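Local coordinates for protein agmatinase (Burkholderia thailandensis, PDB 4DZ4) that probably hydrolyses agmatine to putrescine and urea, as a manganese-dependent member of the arginase family with two metal ions per subunit, at residues L33-R38 and A75-L80; R42-V47 and I99-C104; P116-H121 and T142-I147; R131-G136 and I284-V289. All blocks are in the same frame, centred on the assembly; numbering follows the deposited sequence.

Interaction 1: residues L33-R38 and A75-L80; sequences LSFMRR and AASVQL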
loop_
_atom_site.group_PDB
_atom_site.type_symbol
_atom_site.label_atom_id
_atom_site.label_comp_id
_atom_site.label_asym_id
_atom_site.label_seq_id
_atom_site.Cartn_x
_atom_site.Cartn_y
_atom_site.Cartn_z
ATOM N N LEU B 33 -21.089 4.399 10.817
ATOM C CA LEU B 33 -20.106 5.407 10.407
ATOM C C LEU B 33 -20.747 6.613 9.683
ATOM O O LEU B 33 -20.376 6.944 8.550
ATOM C CB LEU B 33 -19.042 4.754 9.493
ATOM C CG LEU B 33 -18.242 3.586 10.094
ATOM C CD1 LEU B 33 -17.427 2.853 9.019
ATOM C CD2 LEU B 33 -17.344 4.040 11.261
ATOM N N SER B 34 -21.680 7.305 10.342
ATOM C CA SER B 34 -22.122 8.614 9.821
ATOM C C SER B 34 -21.089 9.671 10.218
ATOM O O SER B 34 -20.203 9.403 11.038
ATOM C CB SER B 34 -23.477 8.987 10.421
ATOM O OG SER B 34 -23.299 9.105 11.824
ATOM N N PHE B 35 -21.168 10.861 9.633
ATOM C CA PHE B 35 -20.168 11.857 9.945
ATOM C C PHE B 35 -20.239 12.285 11.410
ATOM O O PHE B 35 -21.267 12.755 11.872
ATOM C CB PHE B 35 -20.238 13.102 9.047
ATOM C CG PHE B 35 -19.139 14.073 9.355
ATOM C CD1 PHE B 35 -17.839 13.847 8.864
ATOM C CD2 PHE B 35 -19.367 15.153 10.218
ATOM C CE1 PHE B 35 -16.809 14.715 9.210
ATOM C CE2 PHE B 35 -18.345 16.028 10.562
ATOM C CZ PHE B 35 -17.057 15.807 10.064
ATOM N N MET B 36 -19.135 12.114 12.127
ATOM C CA MET B 36 -19.059 12.389 13.575
ATOM C C MET B 36 -20.226 11.751 14.327
ATOM O O MET B 36 -20.718 12.288 15.335
ATOM C CB MET B 36 -18.910 13.907 13.873
ATOM C CG MET B 36 -17.477 14.365 13.642
ATOM S SD MET B 36 -17.231 16.096 13.990
ATOM C CE MET B 36 -17.069 16.031 15.779
ATOM N N ARG B 37 -20.646 10.582 13.845
ATOM C CA ARG B 37 -21.721 9.779 14.475
ATOM C C ARG B 37 -23.080 10.452 14.554
ATOM O O ARG B 37 -23.924 10.000 15.322
ATOM C CB ARG B 37 -21.343 9.303 15.901
ATOM C CG ARG B 37 -19.929 8.735 16.031
ATOM C CD ARG B 37 -19.742 7.475 15.200
ATOM N NE ARG B 37 -18.514 6.821 15.662
ATOM C CZ ARG B 37 -18.178 5.565 15.393
ATOM N NH1 ARG B 37 -18.945 4.816 14.611
ATOM N NH2 ARG B 37 -17.067 5.057 15.921
ATOM N N ARG B 38 -23.279 11.532 13.808
ATOM C CA ARG B 38 -24.536 12.257 13.853
ATOM C C ARG B 38 -25.716 11.428 13.310
ATOM O O ARG B 38 -25.540 10.473 12.526
ATOM C CB ARG B 38 -24.413 13.627 13.151
ATOM C CG ARG B 38 -23.435 14.606 13.806
ATOM C CD ARG B 38 -23.271 14.405 15.326
ATOM N NE ARG B 38 -24.495 14.609 16.063
ATOM C CZ ARG B 38 -24.714 14.159 17.302
ATOM N NH1 ARG B 38 -25.866 14.411 17.854
ATOM N NH2 ARG B 38 -23.805 13.424 17.962
ATOM N N ALA B 75 -15.622 7.829 7.638
ATOM C CA ALA B 75 -14.814 6.851 8.362
ATOM C C ALA B 75 -13.699 7.528 9.163
ATOM O O ALA B 75 -13.365 7.079 10.258
ATOM C CB ALA B 75 -14.227 5.804 7.408
ATOM N N ALA B 76 -13.117 8.596 8.616
ATOM C CA ALA B 76 -12.018 9.285 9.270
ATOM C C ALA B 76 -12.448 10.178 10.426
ATOM O O ALA B 76 -11.587 10.753 11.108
ATOM C CB ALA B 76 -11.266 10.124 8.240
ATOM N N SER B 77 -13.753 10.350 10.603
ATOM C CA SER B 77 -14.265 11.273 11.623
ATOM C C SER B 77 -14.495 10.590 12.994
ATOM O O SER B 77 -14.899 11.255 13.943
ATOM C CB SER B 77 -15.561 11.944 11.131
ATOM O OG SER B 77 -16.646 11.005 11.148
ATOM N N VAL B 78 -14.247 9.286 13.085
ATOM C CA VAL B 78 -14.551 8.527 14.332
ATOM C C VAL B 78 -13.873 9.053 15.587
ATOM O O VAL B 78 -14.500 9.145 16.660
ATOM C CB VAL B 78 -14.408 6.987 14.188
ATOM C CG1 VAL B 78 -15.383 6.476 13.138
ATOM C CG2 VAL B 78 -12.994 6.570 13.785
ATOM N N GLN B 79 -12.599 9.416 15.494
ATOM C CA GLN B 79 -11.930 9.901 16.686
ATOM C C GLN B 79 -12.458 11.259 17.125
ATOM O O GLN B 79 -12.526 11.543 18.306
ATOM C CB GLN B 79 -10.439 10.030 16.435
ATOM C CG GLN B 79 -9.701 8.720 16.380
ATOM C CD GLN B 79 -8.239 8.997 16.089
ATOM O OE1 GLN B 79 -7.450 9.181 17.011
ATOM N NE2 GLN B 79 -7.893 9.096 14.801
ATOM N N LEU B 80 -12.801 12.104 16.158
ATOM C CA LEU B 80 -13.324 13.438 16.448
ATOM C C LEU B 80 -14.634 13.370 17.222
ATOM O O LEU B 80 -14.961 14.294 17.989
ATOM C CB LEU B 80 -13.515 14.204 15.134
ATOM C CG LEU B 80 -12.184 14.683 14.521
ATOM C CD1 LEU B 80 -12.415 14.970 13.047
ATOM C CD2 LEU B 80 -11.667 15.945 15.214
HETATM O O HOH W 1 -16.375 7.436 17.549
#

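Interaction 2: residues R42-V47 and I99-C104; sequences RDLDGV and IDYGDC. With EDO (1,2-ethanediol), chain Z.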
loop_
_atom_site.group_PDB
_atom_site.type_symbol
_atom_site.label_atom_id
_atom_site.label_comp_id
_atom_site.label_asym_id
_atom_site.label_seq_id
_atom_site.Cartn_x
_atom_site.Cartn_y
_atom_site.Cartn_z
ATOM N N ARG B 42 -33.328 12.025 7.005
ATOM C CA ARG B 42 -33.730 12.995 5.973
ATOM C C ARG B 42 -34.755 14.019 6.547
ATOM O O ARG B 42 -35.189 14.919 5.819
ATOM C CB ARG B 42 -34.321 12.276 4.750
ATOM C CG ARG B 42 -33.368 11.266 4.048
ATOM C CD ARG B 42 -32.463 12.014 3.105
ATOM N NE ARG B 42 -31.441 11.237 2.396
ATOM C CZ ARG B 42 -31.546 10.895 1.111
ATOM N NH1 ARG B 42 -32.648 11.210 0.417
ATOM N NH2 ARG B 42 -30.553 10.257 0.511
ATOM N N ASP B 43 -35.092 13.887 7.833
ATOM C CA ASP B 43 -35.991 14.821 8.528
ATOM C C ASP B 43 -35.235 16.057 8.984
ATOM O O ASP B 43 -34.311 15.968 9.778
ATOM C CB ASP B 43 -36.646 14.140 9.731
ATOM C CG ASP B 43 -37.574 13.015 9.316
ATOM O OD1 ASP B 43 -38.146 13.092 8.208
ATOM O OD2 ASP B 43 -37.734 12.042 10.095
ATOM N N LEU B 44 -35.628 17.212 8.477
ATOM C CA LEU B 44 -34.821 18.406 8.665
ATOM C C LEU B 44 -35.366 19.370 9.734
ATOM O O LEU B 44 -34.731 20.372 10.021
ATOM C CB LEU B 44 -34.667 19.135 7.328
ATOM C CG LEU B 44 -34.086 18.334 6.150
ATOM C CD1 LEU B 44 -34.042 19.172 4.885
ATOM C CD2 LEU B 44 -32.696 17.806 6.467
ATOM N N ASP B 45 -36.517 19.061 10.323
ATOM C CA ASP B 45 -37.092 19.929 11.356
ATOM C C ASP B 45 -36.183 20.055 12.571
ATOM O O ASP B 45 -35.719 19.047 13.131
ATOM C CB ASP B 45 -38.460 19.413 11.812
ATOM C CG ASP B 45 -39.576 19.771 10.853
ATOM O OD1 ASP B 45 -39.335 20.503 9.862
ATOM O OD2 ASP B 45 -40.721 19.325 11.109
ATOM N N GLY B 46 -35.935 21.295 12.975
ATOM C CA GLY B 46 -35.120 21.586 14.154
ATOM C C GLY B 46 -33.629 21.369 13.926
ATOM O O GLY B 46 -32.873 21.323 14.895
ATOM N N VAL B 47 -33.211 21.223 12.667
ATOM C CA VAL B 47 -31.795 20.953 12.344
ATOM C C VAL B 47 -31.040 22.239 12.028
ATOM O O VAL B 47 -31.498 23.064 11.257
ATOM C CB VAL B 47 -31.657 19.949 11.180
ATOM C CG1 VAL B 47 -30.194 19.833 10.716
ATOM C CG2 VAL B 47 -32.185 18.585 11.598
ATOM N N ILE B 99 -27.118 16.734 11.564
ATOM C CA ILE B 99 -27.460 15.394 11.097
ATOM C C ILE B 99 -26.594 15.025 9.895
ATOM O O ILE B 99 -25.969 15.905 9.263
ATOM C CB ILE B 99 -28.947 15.267 10.711
ATOM C CG1 ILE B 99 -29.239 16.153 9.461
ATOM C CG2 ILE B 99 -29.798 15.614 11.935
ATOM C CD1 ILE B 99 -30.564 15.929 8.733
ATOM N N ASP B 100 -26.548 13.727 9.608
ATOM C CA ASP B 100 -25.968 13.240 8.348
ATOM C C ASP B 100 -27.157 12.767 7.482
ATOM O O ASP B 100 -27.856 11.803 7.798
ATOM C CB ASP B 100 -24.936 12.129 8.636
ATOM C CG ASP B 100 -24.126 11.733 7.404
ATOM O OD1 ASP B 100 -24.649 11.888 6.287
ATOM O OD2 ASP B 100 -22.984 11.244 7.572
ATOM N N TYR B 101 -27.354 13.480 6.383
ATOM C CA TYR B 101 -28.448 13.294 5.436
ATOM C C TYR B 101 -28.192 12.061 4.562
ATOM O O TYR B 101 -29.099 11.563 3.890
ATOM C CB TYR B 101 -28.477 14.560 4.563
ATOM C CG TYR B 101 -29.543 14.665 3.454
ATOM C CD1 TYR B 101 -30.681 15.428 3.620
ATOM C CD2 TYR B 101 -29.350 14.027 2.223
ATOM C CE1 TYR B 101 -31.628 15.538 2.584
ATOM C CE2 TYR B 101 -30.290 14.102 1.204
ATOM C CZ TYR B 101 -31.412 14.866 1.376
ATOM O OH TYR B 101 -32.340 14.928 0.328
ATOM N N GLY B 102 -26.961 11.568 4.568
ATOM C CA GLY B 102 -26.537 10.625 3.532
ATOM C C GLY B 102 -26.028 11.386 2.306
ATOM O O GLY B 102 -25.407 12.451 2.421
ATOM N N ASP B 103 -26.318 10.870 1.116
ATOM C CA ASP B 103 -25.742 11.453 -0.098
ATOM C C ASP B 103 -26.751 11.945 -1.129
ATOM O O ASP B 103 -27.909 11.505 -1.165
ATOM C CB ASP B 103 -24.828 10.417 -0.782
ATOM C CG ASP B 103 -23.649 10.008 0.083
ATOM O OD1 ASP B 103 -23.072 10.870 0.798
ATOM O OD2 ASP B 103 -23.288 8.809 0.075
ATOM N N CYS B 104 -26.281 12.862 -1.971
ATOM C CA CYS B 104 -27.023 13.287 -3.154
ATOM C C CYS B 104 -26.929 12.169 -4.177
ATOM O O CYS B 104 -25.854 11.909 -4.690
ATOM C CB CYS B 104 -26.430 14.576 -3.724
ATOM S SG CYS B 104 -27.317 15.177 -5.195
HETATM C C1 EDO Z . -36.235 8.393 6.460
HETATM O O1 EDO Z . -36.896 9.124 5.416
HETATM C C2 EDO Z . -34.975 9.155 6.840
HETATM O O2 EDO Z . -35.430 10.391 7.412
#

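Interaction 3: residues P116-H121 and T142-I147; sequences PAIVEH and TYPLLI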
loop_
_atom_site.group_PDB
_atom_site.type_symbol
_atom_site.label_atom_id
_atom_site.label_comp_id
_atom_site.label_asym_id
_atom_site.label_seq_id
_atom_site.Cartn_x
_atom_site.Cartn_y
_atom_site.Cartn_z
ATOM N N PRO B 116 -28.234 19.744 -12.292
ATOM C CA PRO B 116 -29.559 20.001 -11.671
ATOM C C PRO B 116 -29.850 19.122 -10.439
ATOM O O PRO B 116 -30.547 19.588 -9.531
ATOM C CB PRO B 116 -30.563 19.731 -12.822
ATOM C CG PRO B 116 -29.791 18.954 -13.847
ATOM C CD PRO B 116 -28.355 19.427 -13.724
ATOM N N ALA B 117 -29.335 17.873 -10.411
ATOM C CA ALA B 117 -29.518 16.991 -9.240
ATOM C C ALA B 117 -28.903 17.649 -7.997
ATOM O O ALA B 117 -29.533 17.668 -6.942
ATOM C CB ALA B 117 -28.913 15.585 -9.466
ATOM N N ILE B 118 -27.707 18.201 -8.144
ATOM C CA ILE B 118 -27.020 18.847 -7.042
ATOM C C ILE B 118 -27.741 20.154 -6.615
ATOM O O ILE B 118 -27.947 20.389 -5.404
ATOM C CB ILE B 118 -25.527 19.091 -7.328
ATOM C CG1 ILE B 118 -24.818 17.755 -7.625
ATOM C CG2 ILE B 118 -24.874 19.852 -6.147
ATOM C CD1 ILE B 118 -23.431 17.922 -8.224
ATOM N N VAL B 119 -28.156 20.963 -7.585
ATOM C CA VAL B 119 -28.960 22.179 -7.259
ATOM C C VAL B 119 -30.196 21.774 -6.450
ATOM O O VAL B 119 -30.507 22.406 -5.432
ATOM C CB VAL B 119 -29.346 22.989 -8.519
ATOM C CG1 VAL B 119 -30.228 24.199 -8.158
ATOM C CG2 VAL B 119 -28.093 23.445 -9.257
ATOM N N GLU B 120 -30.897 20.717 -6.864
ATOM C CA GLU B 120 -32.157 20.355 -6.196
ATOM C C GLU B 120 -31.924 19.770 -4.791
ATOM O O GLU B 120 -32.704 19.980 -3.878
ATOM C CB GLU B 120 -32.929 19.362 -7.068
ATOM C CG GLU B 120 -34.181 18.787 -6.438
ATOM C CD GLU B 120 -35.260 19.827 -6.130
ATOM O OE1 GLU B 120 -35.232 20.985 -6.619
ATOM O OE2 GLU B 120 -36.166 19.472 -5.356
ATOM N N HIS B 121 -30.826 19.032 -4.634
ATOM C CA HIS B 121 -30.415 18.525 -3.331
ATOM C C HIS B 121 -30.224 19.693 -2.384
ATOM O O HIS B 121 -30.760 19.699 -1.265
ATOM C CB HIS B 121 -29.123 17.705 -3.546
ATOM C CG HIS B 121 -28.429 17.259 -2.279
ATOM N ND1 HIS B 121 -28.851 16.203 -1.546
ATOM C CD2 HIS B 121 -27.246 17.722 -1.671
ATOM C CE1 HIS B 121 -28.009 16.035 -0.498
ATOM N NE2 HIS B 121 -27.036 16.967 -0.579
ATOM N N THR B 142 -19.146 22.385 -6.122
ATOM C CA THR B 142 -19.335 23.685 -5.491
ATOM C C THR B 142 -20.109 24.693 -6.367
ATOM O O THR B 142 -20.815 25.579 -5.845
ATOM C CB THR B 142 -17.993 24.256 -5.045
ATOM O OG1 THR B 142 -17.342 23.292 -4.203
ATOM C CG2 THR B 142 -18.196 25.577 -4.249
ATOM N N TYR B 143 -20.014 24.526 -7.682
ATOM C CA TYR B 143 -20.747 25.400 -8.590
ATOM C C TYR B 143 -22.274 25.240 -8.425
ATOM O O TYR B 143 -22.955 26.207 -8.103
ATOM C CB TYR B 143 -20.248 25.183 -10.036
ATOM C CG TYR B 143 -20.989 25.946 -11.091
ATOM C CD1 TYR B 143 -21.255 27.328 -10.955
ATOM C CD2 TYR B 143 -21.395 25.304 -12.271
ATOM C CE1 TYR B 143 -21.942 28.022 -11.944
ATOM C CE2 TYR B 143 -22.106 25.991 -13.257
ATOM C CZ TYR B 143 -22.345 27.361 -13.090
ATOM O OH TYR B 143 -23.012 28.028 -14.081
ATOM N N PRO B 144 -22.827 24.016 -8.592
ATOM C CA PRO B 144 -24.275 23.961 -8.342
ATOM C C PRO B 144 -24.664 24.264 -6.890
ATOM O O PRO B 144 -25.755 24.795 -6.633
ATOM C CB PRO B 144 -24.661 22.504 -8.703
ATOM C CG PRO B 144 -23.339 21.770 -8.860
ATOM C CD PRO B 144 -22.353 22.820 -9.306
ATOM N N LEU B 145 -23.758 23.994 -5.942
ATOM C CA LEU B 145 -24.038 24.349 -4.552
ATOM C C LEU B 145 -24.147 25.863 -4.415
ATOM O O LEU B 145 -25.059 26.352 -3.734
ATOM C CB LEU B 145 -22.958 23.792 -3.605
ATOM C CG LEU B 145 -22.945 22.255 -3.431
ATOM C CD1 LEU B 145 -21.786 21.841 -2.525
ATOM C CD2 LEU B 145 -24.273 21.712 -2.871
ATOM N N LEU B 146 -23.256 26.600 -5.072
ATOM C CA LEU B 146 -23.317 28.058 -5.052
ATOM C C LEU B 146 -24.594 28.589 -5.721
ATOM O O LEU B 146 -25.174 29.570 -5.278
ATOM C CB LEU B 146 -22.082 28.670 -5.718
ATOM C CG LEU B 146 -20.792 28.585 -4.902
ATOM C CD1 LEU B 146 -19.635 28.969 -5.811
ATOM C CD2 LEU B 146 -20.834 29.464 -3.633
ATOM N N ILE B 147 -25.014 27.952 -6.807
ATOM C CA ILE B 147 -26.270 28.347 -7.472
ATOM C C ILE B 147 -27.412 28.315 -6.463
ATOM O O ILE B 147 -28.164 29.288 -6.329
ATOM C CB ILE B 147 -26.583 27.443 -8.695
ATOM C CG1 ILE B 147 -25.571 27.737 -9.813
ATOM C CG2 ILE B 147 -28.025 27.629 -9.185
ATOM C CD1 ILE B 147 -25.585 26.726 -10.939
#

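Interaction 4: residues R131-G136 and I284-V289; sequences RMLTLG and IGADVV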
loop_
_atom_site.group_PDB
_atom_site.type_symbol
_atom_site.label_atom_id
_atom_site.label_comp_id
_atom_site.label_asym_id
_atom_site.label_seq_id
_atom_site.Cartn_x
_atom_site.Cartn_y
_atom_site.Cartn_z
ATOM N N ARG B 131 -27.933 25.035 7.705
ATOM C CA ARG B 131 -26.749 25.303 6.888
ATOM C C ARG B 131 -26.329 23.979 6.267
ATOM O O ARG B 131 -26.594 22.916 6.843
ATOM C CB ARG B 131 -25.572 25.761 7.745
ATOM C CG ARG B 131 -25.822 26.938 8.671
ATOM C CD ARG B 131 -26.000 28.228 7.912
ATOM N NE ARG B 131 -25.976 29.333 8.869
ATOM C CZ ARG B 131 -26.208 30.602 8.565
ATOM N NH1 ARG B 131 -26.514 30.952 7.320
ATOM N NH2 ARG B 131 -26.137 31.514 9.517
ATOM N N MET B 132 -25.626 24.052 5.141
ATOM C CA MET B 132 -25.073 22.857 4.486
ATOM C C MET B 132 -23.573 22.767 4.698
ATOM O O MET B 132 -22.851 23.726 4.444
ATOM C CB MET B 132 -25.358 22.836 2.982
ATOM C CG MET B 132 -26.824 22.637 2.659
ATOM S SD MET B 132 -27.086 22.545 0.874
ATOM C CE MET B 132 -26.308 20.981 0.436
ATOM N N LEU B 133 -23.130 21.620 5.201
ATOM C CA LEU B 133 -21.705 21.257 5.183
ATOM C C LEU B 133 -21.579 20.033 4.264
ATOM O O LEU B 133 -22.009 18.927 4.619
ATOM C CB LEU B 133 -21.270 20.915 6.616
ATOM C CG LEU B 133 -19.805 20.517 6.791
ATOM C CD1 LEU B 133 -18.883 21.487 6.106
ATOM C CD2 LEU B 133 -19.442 20.374 8.280
ATOM N N THR B 134 -21.031 20.234 3.072
ATOM C CA THR B 134 -21.088 19.190 2.056
ATOM C C THR B 134 -19.708 18.551 1.856
ATOM O O THR B 134 -18.704 19.245 1.825
ATOM C CB THR B 134 -21.646 19.763 0.744
ATOM O OG1 THR B 134 -22.905 20.410 1.015
ATOM C CG2 THR B 134 -21.913 18.640 -0.286
ATOM N N LEU B 135 -19.690 17.225 1.754
ATOM C CA LEU B 135 -18.434 16.466 1.574
ATOM C C LEU B 135 -18.388 16.024 0.120
ATOM O O LEU B 135 -19.330 15.376 -0.349
ATOM C CB LEU B 135 -18.437 15.233 2.479
ATOM C CG LEU B 135 -18.693 15.503 3.968
ATOM C CD1 LEU B 135 -18.721 14.195 4.796
ATOM C CD2 LEU B 135 -17.644 16.487 4.493
ATOM N N GLY B 136 -17.297 16.360 -0.576
ATOM C CA GLY B 136 -17.094 15.913 -1.935
ATOM C C GLY B 136 -16.347 14.566 -1.988
ATOM O O GLY B 136 -15.928 14.044 -0.971
ATOM N N ILE B 284 -22.239 31.098 5.559
ATOM C CA ILE B 284 -23.603 30.642 5.178
ATOM C C ILE B 284 -23.664 29.164 4.793
ATOM O O ILE B 284 -24.740 28.570 4.787
ATOM C CB ILE B 284 -24.145 31.443 3.962
ATOM C CG1 ILE B 284 -23.370 31.059 2.676
ATOM C CG2 ILE B 284 -24.067 32.923 4.246
ATOM C CD1 ILE B 284 -23.925 31.566 1.367
ATOM N N GLY B 285 -22.507 28.590 4.470
ATOM C CA GLY B 285 -22.422 27.226 3.932
ATOM C C GLY B 285 -20.966 26.892 3.686
ATOM O O GLY B 285 -20.126 27.789 3.577
ATOM N N ALA B 286 -20.663 25.608 3.567
ATOM C CA ALA B 286 -19.263 25.193 3.342
ATOM C C ALA B 286 -19.187 23.822 2.704
ATOM O O ALA B 286 -20.140 23.053 2.779
ATOM C CB ALA B 286 -18.474 25.199 4.648
ATOM N N ASP B 287 -18.025 23.508 2.132
ATOM C CA ASP B 287 -17.790 22.157 1.651
ATOM C C ASP B 287 -16.311 21.803 1.785
ATOM O O ASP B 287 -15.468 22.691 1.950
ATOM C CB ASP B 287 -18.378 21.952 0.227
ATOM C CG ASP B 287 -17.725 22.827 -0.825
ATOM O OD1 ASP B 287 -16.478 22.961 -0.839
ATOM O OD2 ASP B 287 -18.456 23.373 -1.679
ATOM N N VAL B 288 -16.044 20.502 1.785
ATOM C CA VAL B 288 -14.689 19.989 1.878
ATOM C C VAL B 288 -14.604 18.929 0.781
ATOM O O VAL B 288 -15.332 17.936 0.828
ATOM C CB VAL B 288 -14.431 19.365 3.261
ATOM C CG1 VAL B 288 -12.984 18.872 3.342
ATOM C CG2 VAL B 288 -14.762 20.376 4.370
ATOM N N VAL B 289 -13.736 19.172 -0.203
ATOM C CA VAL B 289 -13.779 18.397 -1.455
ATOM C C VAL B 289 -12.430 17.771 -1.807
ATOM O O VAL B 289 -11.393 18.109 -1.213
ATOM C CB VAL B 289 -14.202 19.281 -2.644
ATOM C CG1 VAL B 289 -15.639 19.801 -2.392
ATOM C CG2 VAL B 289 -13.228 20.456 -2.862
HETATM O O HOH W 2 -25.925 26.434 3.859
HETATM O O HOH W 3 -22.504 23.116 1.078
HETATM O O HOH W 4 -13.721 15.475 0.129
#

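Interaction 1: residues L33-R38 and A75-L80
The guanidinium of R37 carries V78 on one face: CG1 sits above the plane, displaced toward the rim, with 3.5 Å between V78 CG1 and R37 NH2. At the edge, in the plane of the group, lies a water. It accepts from R37 NE at 2.9 Å and donates to V78 O, so the residue whose methyl covers the guanidinium is also tied to it through its carbonyl. NH1 is held by the carbonyls of A30 and V32, which helps to fix the rotation of the group. The same V78 CG1 also meets L33 CD2, at 3.6 Å, so this one methyl touches both a charged and an apolar side chain of the loop. The second flat group, the F35 ring, is approached obliquely by S77 CB, 3.6 Å from F35 CE1. S77 OG stands between its own N and carbonyl carbon (chi1 73°) and takes a nearly straight hydrogen bond, 168° at the hydrogen, from M36 N at 2.9 Å; R74 O is its second partner. The M36 chain bends at chi3 (81°), and its CE reaches L80 O at 3.5 Å. F35, M36 and L80 also pack on helix 300-323. A serine hydroxyl and a valine-covered arginine thus join the irregular segment before strand 39-40 to the turn following helix 69-76 in this arginase-family alpha/beta fold.

Interaction 2: residues R42-V47 and I99-C104
R42 lies across the ring of Y101, its side chain crossing that of the tyrosine at about a right angle. Starting at CB, the arginine passes a bound 1,2-ethanediol, probably from the crystallisation liquor, whose O2 is 3.4 Å from R42 CB and accepts a hydrogen bond from R42 N. CG still borders this molecule. The bend at chi2 (-83°) then carries CD over the centre of the Y101 ring, a CH-pi contact with CD 3.5 Å from the ring centroid. NE stays over the same face, 3.3 Å from Y101 CE2, and donates to Y101 O at 2.8 Å, so one residue receives the arginine through both its ring and its carbonyl. That bond is bent, 144° at the hydrogen. CZ lies 3.4 Å from Y101 CE2, the guanidinium nearly parallel to the ring, with only 8° between the planes, but displaced toward its rim. At the tip, NH1 comes near Y101 OH, while NH2 forms a salt bridge with D12 of a neighbouring subunit. Farther along, L44 CD2 reaches I99 CD1 at 3.6 Å and the edge of the Y101 ring at CD1, and V47 CG2 meets I99 CG2 at 3.8 Å. A type II turn from L44 to V47 brings these two apolar side chains to the same isoleucine. The loop thus lies against strand 98-103, which runs between strands 39-40 and 49-54; L44, I99 and Y101 also touch V50 of the latter, and Y101 reaches I125 of helix 114-126.

Interaction 3: residues P116-H121 and T142-I147
I118 has CG1 anti to the carbonyl carbon (chi1 -59°), which leaves CG2 anti to the backbone N and turned to the pyrrolidine ring of P144; V119 presents its own CG2 from the position beside the backbone N. The two branches meet P144 at neighbouring carbons: I118 CG2 lies 3.7 Å from P144 CG, and V119 CG2 lies 3.6 Å from P144 CB. The proline ring therefore rests against consecutive residues of the other helix, both side chains crossing it obliquely. This is a helix-helix contact within the alpha/beta fold of the arginase family. Helix 114-126 is followed by strand 131-136 and then helix 142-153, a helix-strand-helix succession in which the helices flank the strand on one side of the parallel sheet. The axes of the two short helical segments approach to 8.1 Å at a crossing angle of -45°. I118 CG2 also receives L145 CD2 at 3.8 Å, whereas V119 CG2 has a looser neighbour in I147 CG2, 4.2 Å away. No hydrogen bond spans the segments, and the interface is wholly aliphatic. L145 continues onto Y242 of strand 240-246 and A122 of helix 114-126, and its side chain is about 8 Å from that of H139, a manganese ligand.

Interaction 4: residues R131-G136 and I284-V289
Strands 131-136 and 284-289 run parallel, 11° apart in direction, and are joined by a regular ladder in which M132 O accepts from A286 N, A286 O from T134 N, T134 O from V288 N and V288 O from G136 N. L133 and L135 lie on one face of the sheet with A286 and V288: L133 CD1 is 4.0 Å from A286 CB, and L135 CD2 reaches V288 CB at 4.5 Å. T134 and D287 occupy the opposite face, where T134 CB and D287 CB are 4.0 Å apart. D287 CG stands between its own N and carbonyl carbon (chi1 63°), and the carboxylate is gripped by Y242, T244 and T142. R131 reaches I284 with its CD, 3.4 Å from I284 O. Waters add to the ladder: one bridges M132 N and I284 O ahead of its first direct bond, another donates to G136 O and V288 O, and a third donates to A286 O and hydrogen-bonds T134 OG1. V289 brings the strand end to the manganese site, its side chain about 4 Å from those of H139 and D246. The pair lies centrally in the sheet between strands 49-54 and 240-246, with L133 and A286 facing helix 300-323 and T134 and D287 facing L145 of helix 142-153.

Overall arrangement
The four contacts show how chemistry follows position in a single alpha/beta domain. Interaction 4 is the core, two central strands of the sheet joined by backbone bonds; interaction 3, purely aliphatic, covers the T134 and D287 face, and T142 links the two through the D287 carboxylate. No other chain touches either. Interactions 1 and 2 both use an arginine and both reach neighbouring subunits; interaction 2, at a sheet margin, differs in its partial burial and intersubunit salt bridge, interaction 1 in being buried yet built from irregular chain. They meet where F35 N probably bonds to D100 OD2, and F35 also touches L135 of interaction 4. Interactions 2 and 3 meet where Y101 and H121 pack edge-to-face.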